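Long-range contacts in ancestral D-type dye decolorizing peroxidase (Geotrichum candidum, PDB 7ANV), which binds haem and probably uses hydrogen peroxide to oxidise dyes and other substrates, as other dye-decolorizing peroxidases do: residues Q108-Q113 and F127-W131; A443-S447 and E457-P461; I94-G100 and A238-A243; A328-S333 and P420-N424. All blocks are in the same frame, centred on the assembly; numbering follows the deposited sequence.

Contact 1 of 4, residues Q108-Q113 and F127-W131; sequences QLADAQ and FVPDW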
loop_
_atom_site.group_PDB
_atom_site.type_symbol
_atom_site.label_atom_id
_atom_site.label_comp_id
_atom_site.label_asym_id
_atom_site.label_seq_id
_atom_site.Cartn_x
_atom_site.Cartn_y
_atom_site.Cartn_z
ATOM N N GLN A 108 -11.432 -6.705 -8.094
ATOM C CA GLN A 108 -11.621 -5.557 -7.171
ATOM C C GLN A 108 -12.910 -4.778 -7.462
ATOM O O GLN A 108 -13.489 -4.194 -6.514
ATOM C CB GLN A 108 -10.422 -4.623 -7.242
ATOM C CG GLN A 108 -10.367 -3.661 -6.057
ATOM C CD GLN A 108 -9.222 -2.690 -6.179
ATOM O OE1 GLN A 108 -9.383 -1.495 -6.436
ATOM N NE2 GLN A 108 -8.024 -3.223 -6.059
ATOM N N LEU A 109 -13.361 -4.702 -8.727
ATOM C CA LEU A 109 -14.564 -3.911 -9.049
ATOM C C LEU A 109 -15.732 -4.424 -8.217
ATOM O O LEU A 109 -16.437 -3.585 -7.648
ATOM C CB LEU A 109 -14.859 -3.978 -10.550
ATOM C CG LEU A 109 -16.125 -3.258 -11.020
ATOM C CD1 LEU A 109 -16.127 -1.809 -10.625
ATOM C CD2 LEU A 109 -16.247 -3.329 -12.524
ATOM N N ALA A 110 -15.884 -5.747 -8.112
ATOM C CA ALA A 110 -16.934 -6.409 -7.326
ATOM C C ALA A 110 -16.817 -6.039 -5.829
ATOM O O ALA A 110 -17.818 -6.148 -5.085
ATOM C CB ALA A 110 -16.825 -7.900 -7.549
ATOM N N ASP A 111 -15.622 -5.696 -5.362
ATOM C CA ASP A 111 -15.361 -5.416 -3.929
ATOM C C ASP A 111 -15.488 -3.911 -3.647
ATOM O O ASP A 111 -15.512 -3.512 -2.454
ATOM C CB ASP A 111 -13.950 -5.879 -3.568
ATOM C CG ASP A 111 -13.679 -6.100 -2.092
ATOM O OD1 ASP A 111 -14.634 -6.439 -1.318
ATOM O OD2 ASP A 111 -12.515 -5.994 -1.739
ATOM N N ALA A 112 -15.573 -3.067 -4.665
ATOM C CA ALA A 112 -15.531 -1.594 -4.455
ATOM C C ALA A 112 -16.579 -1.122 -3.435
ATOM O O ALA A 112 -16.270 -0.238 -2.621
ATOM C CB ALA A 112 -15.697 -0.872 -5.760
ATOM N N GLN A 113 -17.812 -1.621 -3.523
ATOM C CA GLN A 113 -18.891 -1.129 -2.638
ATOM C C GLN A 113 -18.479 -1.386 -1.182
ATOM O O GLN A 113 -18.549 -0.479 -0.374
ATOM C CB GLN A 113 -20.239 -1.778 -2.966
ATOM C CG GLN A 113 -21.374 -1.241 -2.098
ATOM C CD GLN A 113 -22.751 -1.533 -2.657
ATOM O OE1 GLN A 113 -22.961 -2.509 -3.366
ATOM N NE2 GLN A 113 -23.686 -0.653 -2.377
ATOM N N PHE A 127 -24.882 -0.779 -8.280
ATOM C CA PHE A 127 -23.684 -0.037 -7.774
ATOM C C PHE A 127 -22.504 -0.101 -8.758
ATOM O O PHE A 127 -21.937 -1.201 -9.004
ATOM C CB PHE A 127 -23.213 -0.515 -6.393
ATOM C CG PHE A 127 -22.015 0.253 -5.876
ATOM C CD1 PHE A 127 -20.725 -0.089 -6.252
ATOM C CD2 PHE A 127 -22.181 1.357 -5.043
ATOM C CE1 PHE A 127 -19.626 0.638 -5.800
ATOM C CE2 PHE A 127 -21.090 2.099 -4.615
ATOM C CZ PHE A 127 -19.811 1.737 -4.991
ATOM N N VAL A 128 -22.049 1.079 -9.189
ATOM C CA VAL A 128 -20.825 1.268 -10.017
ATOM C C VAL A 128 -19.950 2.300 -9.319
ATOM O O VAL A 128 -20.417 3.386 -8.995
ATOM C CB VAL A 128 -21.168 1.717 -11.442
ATOM C CG1 VAL A 128 -19.943 1.658 -12.335
ATOM C CG2 VAL A 128 -22.300 0.889 -12.024
ATOM N N PRO A 129 -18.680 1.979 -9.019
ATOM C CA PRO A 129 -17.816 2.914 -8.306
ATOM C C PRO A 129 -17.411 4.056 -9.226
ATOM O O PRO A 129 -17.377 3.825 -10.434
ATOM C CB PRO A 129 -16.605 2.075 -7.941
ATOM C CG PRO A 129 -16.539 1.036 -9.038
ATOM C CD PRO A 129 -17.996 0.713 -9.317
ATOM N N ASP A 130 -17.035 5.199 -8.657
ATOM C CA ASP A 130 -16.587 6.382 -9.442
ATOM C C ASP A 130 -15.114 6.205 -9.844
ATOM O O ASP A 130 -14.292 7.113 -9.571
ATOM C CB ASP A 130 -16.779 7.683 -8.662
ATOM C CG ASP A 130 -18.223 8.002 -8.345
ATOM O OD1 ASP A 130 -19.123 7.471 -9.049
ATOM O OD2 ASP A 130 -18.439 8.772 -7.384
ATOM N N TRP A 131 -14.789 5.093 -10.500
ATOM C CA TRP A 131 -13.400 4.745 -10.907
ATOM C C TRP A 131 -13.017 5.394 -12.242
ATOM O O TRP A 131 -13.946 5.803 -13.004
ATOM C CB TRP A 131 -13.301 3.235 -11.010
ATOM C CG TRP A 131 -13.153 2.543 -9.699
ATOM C CD1 TRP A 131 -13.244 3.084 -8.444
ATOM C CD2 TRP A 131 -12.859 1.150 -9.519
ATOM N NE1 TRP A 131 -13.074 2.111 -7.505
ATOM C CE2 TRP A 131 -12.809 0.928 -8.130
ATOM C CE3 TRP A 131 -12.628 0.082 -10.387
ATOM C CZ2 TRP A 131 -12.507 -0.324 -7.603
ATOM C CZ3 TRP A 131 -12.344 -1.156 -9.869
ATOM C CH2 TRP A 131 -12.297 -1.350 -8.494
#

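Contact 2 of 4, residues A443-S447 and E457-P461; sequences ARTMS and ELSLP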
loop_
_atom_site.group_PDB
_atom_site.type_symbol
_atom_site.label_atom_id
_atom_site.label_comp_id
_atom_site.label_asym_id
_atom_site.label_seq_id
_atom_site.Cartn_x
_atom_site.Cartn_y
_atom_site.Cartn_z
ATOM N N ALA A 443 -20.537 10.600 6.133
ATOM C CA ALA A 443 -20.215 11.417 7.314
ATOM C C ALA A 443 -19.217 10.593 8.131
ATOM O O ALA A 443 -19.477 9.443 8.417
ATOM C CB ALA A 443 -21.450 11.704 8.095
ATOM N N ARG A 444 -18.068 11.171 8.392
ATOM C CA ARG A 444 -16.986 10.475 9.125
ATOM C C ARG A 444 -16.606 11.374 10.293
ATOM O O ARG A 444 -16.548 12.591 10.125
ATOM C CB ARG A 444 -15.789 10.157 8.212
ATOM C CG ARG A 444 -16.072 9.226 7.041
ATOM C CD ARG A 444 -14.826 9.038 6.172
ATOM N NE ARG A 444 -14.081 10.263 5.776
ATOM C CZ ARG A 444 -12.752 10.400 5.725
ATOM N NH1 ARG A 444 -11.938 9.403 5.971
ATOM N NH2 ARG A 444 -12.194 11.551 5.354
ATOM N N THR A 445 -16.386 10.776 11.442
ATOM C CA THR A 445 -15.897 11.481 12.641
ATOM C C THR A 445 -14.637 10.770 13.117
ATOM O O THR A 445 -14.401 9.589 12.771
ATOM C CB THR A 445 -16.960 11.511 13.749
ATOM O OG1 THR A 445 -17.137 10.166 14.196
ATOM C CG2 THR A 445 -18.271 12.092 13.263
ATOM N N MET A 446 -13.879 11.455 13.943
ATOM C CA MET A 446 -12.700 10.840 14.596
ATOM C C MET A 446 -12.580 11.433 15.984
ATOM O O MET A 446 -12.617 12.651 16.076
ATOM C CB MET A 446 -11.447 11.088 13.749
ATOM C CG MET A 446 -10.215 10.578 14.361
ATOM S SD MET A 446 -8.794 11.180 13.352
ATOM C CE MET A 446 -7.510 10.280 14.208
ATOM N N SER A 447 -12.463 10.584 16.994
ATOM C CA SER A 447 -12.252 11.003 18.387
ATOM C C SER A 447 -10.752 10.998 18.675
ATOM O O SER A 447 -9.994 10.511 17.868
ATOM C CB SER A 447 -13.046 10.167 19.361
ATOM O OG SER A 447 -12.404 8.925 19.671
ATOM N N GLU A 457 -15.167 14.961 19.357
ATOM C CA GLU A 457 -15.224 14.416 17.983
ATOM C C GLU A 457 -14.738 15.495 17.025
ATOM O O GLU A 457 -15.110 16.681 17.166
ATOM C CB GLU A 457 -16.651 14.072 17.559
ATOM C CG GLU A 457 -17.306 12.935 18.322
ATOM C CD GLU A 457 -16.672 11.597 18.063
ATOM O OE1 GLU A 457 -15.924 11.513 17.082
ATOM O OE2 GLU A 457 -16.880 10.653 18.857
ATOM N N LEU A 458 -13.945 15.102 16.069
ATOM C CA LEU A 458 -13.572 15.966 14.950
ATOM C C LEU A 458 -14.360 15.453 13.742
ATOM O O LEU A 458 -14.353 14.256 13.463
ATOM C CB LEU A 458 -12.051 15.852 14.855
ATOM C CG LEU A 458 -11.377 16.754 13.843
ATOM C CD1 LEU A 458 -11.493 18.209 14.244
ATOM C CD2 LEU A 458 -9.926 16.323 13.688
ATOM N N SER A 459 -15.201 16.292 13.177
ATOM C CA SER A 459 -15.967 15.948 11.964
ATOM C C SER A 459 -15.015 16.022 10.768
ATOM O O SER A 459 -14.426 17.082 10.585
ATOM C CB SER A 459 -17.116 16.899 11.829
ATOM O OG SER A 459 -17.877 16.559 10.705
ATOM N N LEU A 460 -14.840 14.949 10.000
ATOM C CA LEU A 460 -13.968 15.018 8.800
ATOM C C LEU A 460 -14.799 15.657 7.697
ATOM O O LEU A 460 -16.027 15.672 7.796
ATOM C CB LEU A 460 -13.444 13.620 8.467
ATOM C CG LEU A 460 -12.665 12.991 9.618
ATOM C CD1 LEU A 460 -12.368 11.517 9.407
ATOM C CD2 LEU A 460 -11.393 13.779 9.892
ATOM N N PRO A 461 -14.173 16.331 6.713
ATOM C CA PRO A 461 -14.929 16.926 5.612
ATOM C C PRO A 461 -15.735 15.868 4.850
ATOM O O PRO A 461 -15.297 14.773 4.755
ATOM C CB PRO A 461 -13.863 17.509 4.681
ATOM C CG PRO A 461 -12.633 17.682 5.566
ATOM C CD PRO A 461 -12.733 16.591 6.618
HETATM O O HOH W 1 -12.627 14.040 4.508
HETATM O O HOH W 2 -15.504 9.113 16.534
#

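Contact 3 of 4, residues I94-G100 and A238-A243; sequences INDDNLG and ARPSWA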
loop_
_atom_site.group_PDB
_atom_site.type_symbol
_atom_site.label_atom_id
_atom_site.label_comp_id
_atom_site.label_asym_id
_atom_site.label_seq_id
_atom_site.Cartn_x
_atom_site.Cartn_y
_atom_site.Cartn_z
ATOM N N ILE A 94 -5.600 -21.257 -17.395
ATOM C CA ILE A 94 -4.961 -21.739 -16.139
ATOM C C ILE A 94 -6.058 -21.856 -15.090
ATOM O O ILE A 94 -6.681 -20.845 -14.761
ATOM C CB ILE A 94 -3.790 -20.834 -15.734
ATOM C CG1 ILE A 94 -2.683 -20.910 -16.787
ATOM C CG2 ILE A 94 -3.286 -21.217 -14.357
ATOM C CD1 ILE A 94 -1.658 -19.817 -16.698
ATOM N N ASN A 95 -6.327 -23.072 -14.630
ATOM C CA ASN A 95 -7.424 -23.345 -13.678
ATOM C C ASN A 95 -7.022 -22.783 -12.309
ATOM O O ASN A 95 -6.115 -23.330 -11.678
ATOM C CB ASN A 95 -7.720 -24.840 -13.631
ATOM C CG ASN A 95 -8.840 -25.177 -12.684
ATOM O OD1 ASN A 95 -9.124 -24.427 -11.759
ATOM N ND2 ASN A 95 -9.413 -26.350 -12.858
ATOM N N ASP A 96 -7.701 -21.751 -11.830
ATOM C CA ASP A 96 -7.306 -21.151 -10.532
ATOM C C ASP A 96 -8.393 -21.443 -9.493
ATOM O O ASP A 96 -8.624 -20.605 -8.633
ATOM C CB ASP A 96 -6.964 -19.674 -10.714
ATOM C CG ASP A 96 -8.134 -18.819 -11.135
ATOM O OD1 ASP A 96 -9.120 -19.381 -11.698
ATOM O OD2 ASP A 96 -8.050 -17.607 -10.920
ATOM N N ASP A 97 -9.037 -22.600 -9.577
ATOM C CA ASP A 97 -10.121 -23.005 -8.636
ATOM C C ASP A 97 -9.641 -22.964 -7.179
ATOM O O ASP A 97 -10.501 -22.632 -6.336
ATOM C CB ASP A 97 -10.703 -24.364 -9.020
ATOM C CG ASP A 97 -11.602 -24.272 -10.241
ATOM O OD1 ASP A 97 -12.093 -23.156 -10.527
ATOM O OD2 ASP A 97 -11.782 -25.306 -10.915
ATOM N N ASN A 98 -8.355 -23.241 -6.896
ATOM C CA ASN A 98 -7.739 -23.282 -5.534
ATOM C C ASN A 98 -6.822 -22.072 -5.282
ATOM O O ASN A 98 -6.147 -22.008 -4.214
ATOM C CB ASN A 98 -6.914 -24.548 -5.340
ATOM C CG ASN A 98 -7.715 -25.817 -5.569
ATOM O OD1 ASN A 98 -8.926 -25.772 -5.792
ATOM N ND2 ASN A 98 -7.039 -26.956 -5.524
ATOM N N LEU A 99 -6.771 -21.124 -6.199
ATOM C CA LEU A 99 -5.936 -19.921 -5.980
ATOM C C LEU A 99 -6.701 -18.844 -5.193
ATOM O O LEU A 99 -7.765 -18.339 -5.654
ATOM C CB LEU A 99 -5.428 -19.340 -7.290
ATOM C CG LEU A 99 -4.398 -18.241 -7.070
ATOM C CD1 LEU A 99 -3.176 -18.812 -6.340
ATOM C CD2 LEU A 99 -3.990 -17.592 -8.370
ATOM N N GLY A 100 -6.115 -18.434 -4.073
ATOM C CA GLY A 100 -6.705 -17.410 -3.205
ATOM C C GLY A 100 -8.113 -17.811 -2.851
ATOM O O GLY A 100 -8.340 -18.992 -2.493
ATOM N N ALA A 238 -5.300 -26.955 0.244
ATOM C CA ALA A 238 -4.785 -27.217 -1.120
ATOM C C ALA A 238 -4.339 -25.879 -1.732
ATOM O O ALA A 238 -4.907 -24.828 -1.347
ATOM C CB ALA A 238 -5.848 -27.873 -1.962
ATOM N N ARG A 239 -3.266 -25.898 -2.523
ATOM C CA ARG A 239 -2.853 -24.767 -3.400
ATOM C C ARG A 239 -2.456 -25.425 -4.714
ATOM O O ARG A 239 -1.986 -26.548 -4.714
ATOM C CB ARG A 239 -1.700 -23.952 -2.798
ATOM C CG ARG A 239 -2.034 -23.101 -1.564
ATOM C CD ARG A 239 -2.941 -21.870 -1.753
ATOM N NE ARG A 239 -2.808 -20.783 -0.741
ATOM C CZ ARG A 239 -3.365 -19.549 -0.872
ATOM N NH1 ARG A 239 -4.107 -19.283 -1.941
ATOM N NH2 ARG A 239 -3.162 -18.576 0.024
ATOM N N PRO A 240 -2.551 -24.752 -5.873
ATOM C CA PRO A 240 -1.925 -25.300 -7.077
ATOM C C PRO A 240 -0.407 -25.206 -6.864
ATOM O O PRO A 240 0.081 -24.259 -6.214
ATOM C CB PRO A 240 -2.462 -24.451 -8.226
ATOM C CG PRO A 240 -3.242 -23.296 -7.578
ATOM C CD PRO A 240 -3.155 -23.430 -6.072
ATOM N N SER A 241 0.340 -26.133 -7.448
ATOM C CA SER A 241 1.818 -26.155 -7.316
ATOM C C SER A 241 2.363 -24.862 -7.938
ATOM O O SER A 241 3.346 -24.349 -7.381
ATOM C CB SER A 241 2.421 -27.376 -7.959
ATOM O OG SER A 241 2.015 -27.451 -9.309
ATOM N N TRP A 242 1.705 -24.340 -8.970
ATOM C CA TRP A 242 2.165 -23.116 -9.691
ATOM C C TRP A 242 1.984 -21.864 -8.806
ATOM O O TRP A 242 2.424 -20.764 -9.242
ATOM C CB TRP A 242 1.510 -22.919 -11.062
ATOM C CG TRP A 242 0.018 -22.896 -11.092
ATOM C CD1 TRP A 242 -0.770 -23.942 -11.477
ATOM C CD2 TRP A 242 -0.874 -21.792 -10.845
ATOM N NE1 TRP A 242 -2.090 -23.596 -11.383
ATOM C CE2 TRP A 242 -2.182 -22.279 -11.022
ATOM C CE3 TRP A 242 -0.703 -20.456 -10.448
ATOM C CZ2 TRP A 242 -3.319 -21.504 -10.804
ATOM C CZ3 TRP A 242 -1.827 -19.685 -10.242
ATOM C CH2 TRP A 242 -3.117 -20.193 -10.444
ATOM N N ALA A 243 1.322 -21.962 -7.660
ATOM C CA ALA A 243 1.091 -20.769 -6.797
ATOM C C ALA A 243 2.176 -20.667 -5.735
ATOM O O ALA A 243 2.348 -19.576 -5.157
ATOM C CB ALA A 243 -0.287 -20.800 -6.190
#

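Contact 4 of 4, residues A328-S333 and P420-N424; sequences ADEQDS and PSKPN. With SO4 (sulfate ion), chain E.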
loop_
_atom_site.group_PDB
_atom_site.type_symbol
_atom_site.label_atom_id
_atom_site.label_comp_id
_atom_site.label_asym_id
_atom_site.label_seq_id
_atom_site.Cartn_x
_atom_site.Cartn_y
_atom_site.Cartn_z
ATOM N N ALA A 328 -4.368 0.228 25.309
ATOM C CA ALA A 328 -5.703 0.578 24.752
ATOM C C ALA A 328 -6.789 0.647 25.835
ATOM O O ALA A 328 -7.574 1.578 25.838
ATOM C CB ALA A 328 -6.107 -0.424 23.683
ATOM N N ASP A 329 -6.793 -0.294 26.770
ATOM C CA ASP A 329 -7.890 -0.490 27.759
ATOM C C ASP A 329 -7.873 0.574 28.877
ATOM O O ASP A 329 -8.829 0.583 29.675
ATOM C CB ASP A 329 -7.852 -1.934 28.291
ATOM C CG ASP A 329 -6.575 -2.381 29.029
ATOM O OD1 ASP A 329 -5.607 -1.583 29.151
ATOM O OD2 ASP A 329 -6.545 -3.544 29.499
ATOM N N GLU A 330 -6.904 1.482 28.931
ATOM C CA GLU A 330 -6.803 2.433 30.080
ATOM C C GLU A 330 -7.689 3.650 29.790
ATOM O O GLU A 330 -7.892 4.017 28.613
ATOM C CB GLU A 330 -5.356 2.858 30.340
ATOM C CG GLU A 330 -4.372 1.709 30.481
ATOM C CD GLU A 330 -2.976 2.147 30.899
ATOM O OE1 GLU A 330 -2.868 2.778 31.972
ATOM O OE2 GLU A 330 -2.009 1.845 30.197
ATOM N N GLN A 331 -8.225 4.273 30.834
ATOM C CA GLN A 331 -8.961 5.550 30.678
ATOM C C GLN A 331 -7.988 6.563 30.069
ATOM O O GLN A 331 -6.817 6.542 30.440
ATOM C CB GLN A 331 -9.463 6.062 32.031
ATOM C CG GLN A 331 -10.423 7.250 31.939
ATOM C CD GLN A 331 -10.613 7.935 33.280
ATOM O OE1 GLN A 331 -11.102 7.355 34.240
ATOM N NE2 GLN A 331 -10.155 9.181 33.388
ATOM N N ASP A 332 -8.464 7.416 29.164
ATOM C CA ASP A 332 -7.646 8.434 28.453
ATOM C C ASP A 332 -6.467 7.783 27.704
ATOM O O ASP A 332 -5.397 8.420 27.559
ATOM C CB ASP A 332 -7.188 9.524 29.424
ATOM C CG ASP A 332 -8.299 10.055 30.303
ATOM O OD1 ASP A 332 -9.347 10.470 29.741
ATOM O OD2 ASP A 332 -8.129 10.044 31.532
ATOM N N SER A 333 -6.648 6.601 27.113
ATOM C CA SER A 333 -5.518 5.883 26.481
ATOM C C SER A 333 -5.117 6.448 25.103
ATOM O O SER A 333 -4.208 5.864 24.510
ATOM C CB SER A 333 -5.775 4.415 26.361
ATOM O OG SER A 333 -6.959 4.209 25.633
ATOM N N PRO A 420 -11.636 -3.470 19.885
ATOM C CA PRO A 420 -12.431 -3.825 21.065
ATOM C C PRO A 420 -11.649 -3.704 22.381
ATOM O O PRO A 420 -12.277 -3.796 23.423
ATOM C CB PRO A 420 -12.847 -5.275 20.833
ATOM C CG PRO A 420 -12.003 -5.770 19.670
ATOM C CD PRO A 420 -11.463 -4.572 18.930
ATOM N N SER A 421 -10.312 -3.594 22.327
ATOM C CA SER A 421 -9.474 -3.443 23.540
ATOM C C SER A 421 -9.671 -2.039 24.134
ATOM O O SER A 421 -9.287 -1.798 25.293
ATOM C CB SER A 421 -8.045 -3.702 23.199
ATOM O OG SER A 421 -7.711 -2.933 22.071
ATOM N N LYS A 422 -10.269 -1.119 23.378
ATOM C CA LYS A 422 -10.557 0.255 23.889
ATOM C C LYS A 422 -11.554 0.192 25.042
ATOM O O LYS A 422 -12.294 -0.772 25.223
ATOM C CB LYS A 422 -11.109 1.091 22.728
ATOM C CG LYS A 422 -12.580 0.776 22.459
ATOM C CD LYS A 422 -13.251 1.476 21.301
ATOM C CE LYS A 422 -14.628 0.919 21.035
ATOM N NZ LYS A 422 -15.536 1.070 22.205
ATOM N N PRO A 423 -11.654 1.267 25.865
ATOM C CA PRO A 423 -12.704 1.382 26.850
ATOM C C PRO A 423 -14.055 1.437 26.146
ATOM O O PRO A 423 -14.199 2.101 25.122
ATOM C CB PRO A 423 -12.402 2.689 27.614
ATOM C CG PRO A 423 -10.929 2.916 27.341
ATOM C CD PRO A 423 -10.717 2.405 25.939
ATOM N N ASN A 424 -15.037 0.781 26.747
ATOM C CA ASN A 424 -16.393 0.721 26.129
ATOM C C ASN A 424 -16.933 2.101 25.750
ATOM O O ASN A 424 -17.577 2.188 24.694
ATOM C CB ASN A 424 -17.396 -0.051 26.967
ATOM C CG ASN A 424 -17.082 -1.525 27.006
ATOM O OD1 ASN A 424 -16.446 -2.045 26.105
ATOM N ND2 ASN A 424 -17.558 -2.189 28.038
HETATM S S SO4 E . -18.190 0.580 30.853
HETATM O O1 SO4 E . -18.373 0.723 32.286
HETATM O O2 SO4 E . -18.463 -0.781 30.468
HETATM O O3 SO4 E . -16.804 0.889 30.531
HETATM O O4 SO4 E . -19.100 1.495 30.228
#

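Contact 1 of 4, residues Q108-Q113 and F127-W131
Trp131 and Pro129 pack against Leu109 and Ala112 on one flank of helix 108-115. This is a helix-loop contact in the N-terminal alpha+beta barrel domain, where the chain turns back on a helix it has recently left. The tight part centres on Leu109. Its CD1 lies 3.3 Å from Pro129 CG, a tight carbon-carbon approach. The same methyl sits over one face of the Trp131 six-membered ring, off centre, in a CH-pi contact. The far end of the indole pushes up to the helix backbone, with Trp131 CH2 3.5 Å from Leu109 CA. Ala112 CB touches both Pro129 CB at 3.8 Å and Trp131 CZ2 at 3.7 Å. Gln108 OE1 comes within 3.5 Å of Trp131 CZ2, its amide plane perpendicular to the ring. That amide is fixed by Arg252 and the carbonyl of Phe251, and Trp131 NE1 is bonded to Asp117. With an alanine in place of Trp131, a gap would probably open beside Leu109 and Ala112, and Asp117 would lose its indole N-H. The solvent side is simpler. Phe127 and Gln113 are both exposed, and the chain just before Phe127 is not modelled. With its CG turned away from the backbone N (chi1 -178°), Gln113 passes over the phenyl face. Its amide stacks 18° from the ring plane, and Gln113 CB stands 3.8 Å from the Phe127 ring centroid.

Contact 2 of 4, residues A443-S447 and E457-P461
Arg444 and Leu460 cross at about a right angle at one end of a short antiparallel beta hairpin. Strand 445-446 pairs with strand 458-459. Met446 and Leu458 form the hydrogen-bonded pair: Met446 N gives to Leu458 O at 2.9 Å, and Leu458 N returns a straighter bond (169°) to Met446 O at 2.8 Å. Thr445 and Ser459 are the non-hydrogen-bonded pair beside it. Leu460 N then bonds to Arg444 O at 2.9 Å.

The arginine side chain starts close to its partner, with Arg444 CB 3.9 Å from Leu460 CD1. CG lies beside the backbone N, CD continues the extended chain, and a bend at chi3 (-48°) swings the tip back. NE is buried and has no polar partner. CZ then meets the leucine again: Leu460 CD1 sits over the centre of the guanidinium face, 3.9 Å from Arg444 CZ. NH1 makes a weak bond to Gly435 O. Arg444 NH2 gives to a water at 2.7 Å, which lies at the edge of the group and passes a bond on to Pro461 O at 2.8 Å. A leucine in place of Arg444 would probably cost the water its arginine N-H and Gly435 O its weak bond. At the other end, a second water joins Thr445 OG1 to Glu457 OE1.

The Leu458 side of the hairpin rests on Phe264 and Leu286 of two helices. The flat face of the guanidinium is thus packed by a methyl, while NH1 and NH2 take the polar partners, so one group serves both apolar and polar contacts.

Contact 3 of 4, residues I94-G100 and A238-A243
Trp242 is the slab around which Ile94 and Leu99 are fitted. Ile94 CG2 presses on one face of its six-membered ring, 3.9 Å from the centroid. Pro240 CB covers the opposite face, so the indole is sandwiched between a methyl and a proline. Its rim is filled as well. Leu99 CD2 butts against Trp242 CH2 at 3.4 Å, and Asn95 O lies in the ring plane 3.5 Å from Trp242 CZ2. Asp96 CB comes next to it along the same edge. Trp242 CG is placed between its backbone N and carbonyl carbon (chi1 55°), which folds the ring back over Pro240.

Leu99 is a second bump, from segment 94-100. It fills the notch between the Trp242 edge and Ala243: CD2 takes the tryptophan edge while Leu99 CD1 meets Ala243 CB at 3.5 Å. Phe475 and Leu89 close in around the same leucine. Segment 94-100 gets its shape from an Asx turn, in which Asn95 OD1 accepts from Asp97 N at 2.8 Å, overlapping a type I turn from Asp96 to Leu99. This loop of the N-terminal alpha+beta barrel domain thereby docks on the approach to strand 247-256, in the other four-stranded sheet.

Further along, Asn98 makes a shallower contact. Its CB rests 4.0 Å from Pro240 CD, and its amide nitrogen ND2 faces Ala238 CB. The CB of Arg239 points away, but a bend at chi2 (-69°) brings the tip back beside Gly100. Arg239 NH1 and Gly100 N are two donors and make no bond; the guanidinium is instead held by a salt bridge to Asp232.

Contact 4 of 4, residues A328-S333 and P420-N424
A type II beta turn from Glu330 to Ser333 sits in a surface loop and lies against Pro423 in the loop that follows helix 405-413. Neither segment is helix or strand, so this is a loop-loop contact, mostly of backbone oxygens against CH groups. The proline ring, Ala328 and Ser421 share the contact. Pro423 CD is 3.3 Å from Ala328 O, and Pro423 CG is 3.5 Å from Glu330 O. Ala328 O is also used within its own loop: Ser333 OG donates to it at 2.7 Å, from above the carbonyl plane. The serine can do so because its OG stands between the backbone N and the carbonyl carbon (chi1 57°). This bond closes the loop from Ala328 to Ser333 just where the proline rests.

Elsewhere, Asp329 CA makes a CH...O contact of 3.1 Å with Ser421 O. Ala328 CB touches Ser421 OG at 3.4 Å, while the hydroxyl bonds to Asp351 O. Phe339 backs Ala328, Ser333 and Lys422 from a neighbouring loop. The CB of Lys422 points away, and NZ bonds to Val426 O. Beyond the proline, Asn424 holds a sulfate ion, probably from the crystallisation liquor: Asn424 ND2 gives a bond of 3.0 Å to the sulfate O2, at an N-H...O angle of 159°.

From the N terminus, the chain first enters contact 3 at 94-100. It then makes contact 1, a short loop closed between 108-113 and 127-131, which is nested inside the much longer loop that contact 3 closes at 238-243. Contact 3 ties the N-terminal domain to the chain leading into the second four-stranded sheet. Contact 4 opens at 328-333 and closes 87 residues later at 420-424, joining two surface loops. Contact 2 follows in series and closes the hairpin at 457-461. No two contacts cross. Contacts 2 and 4 lie on the same side of the chain's centre, nearest atoms about 8 Å apart; contacts 2 and 3 are on opposite sides.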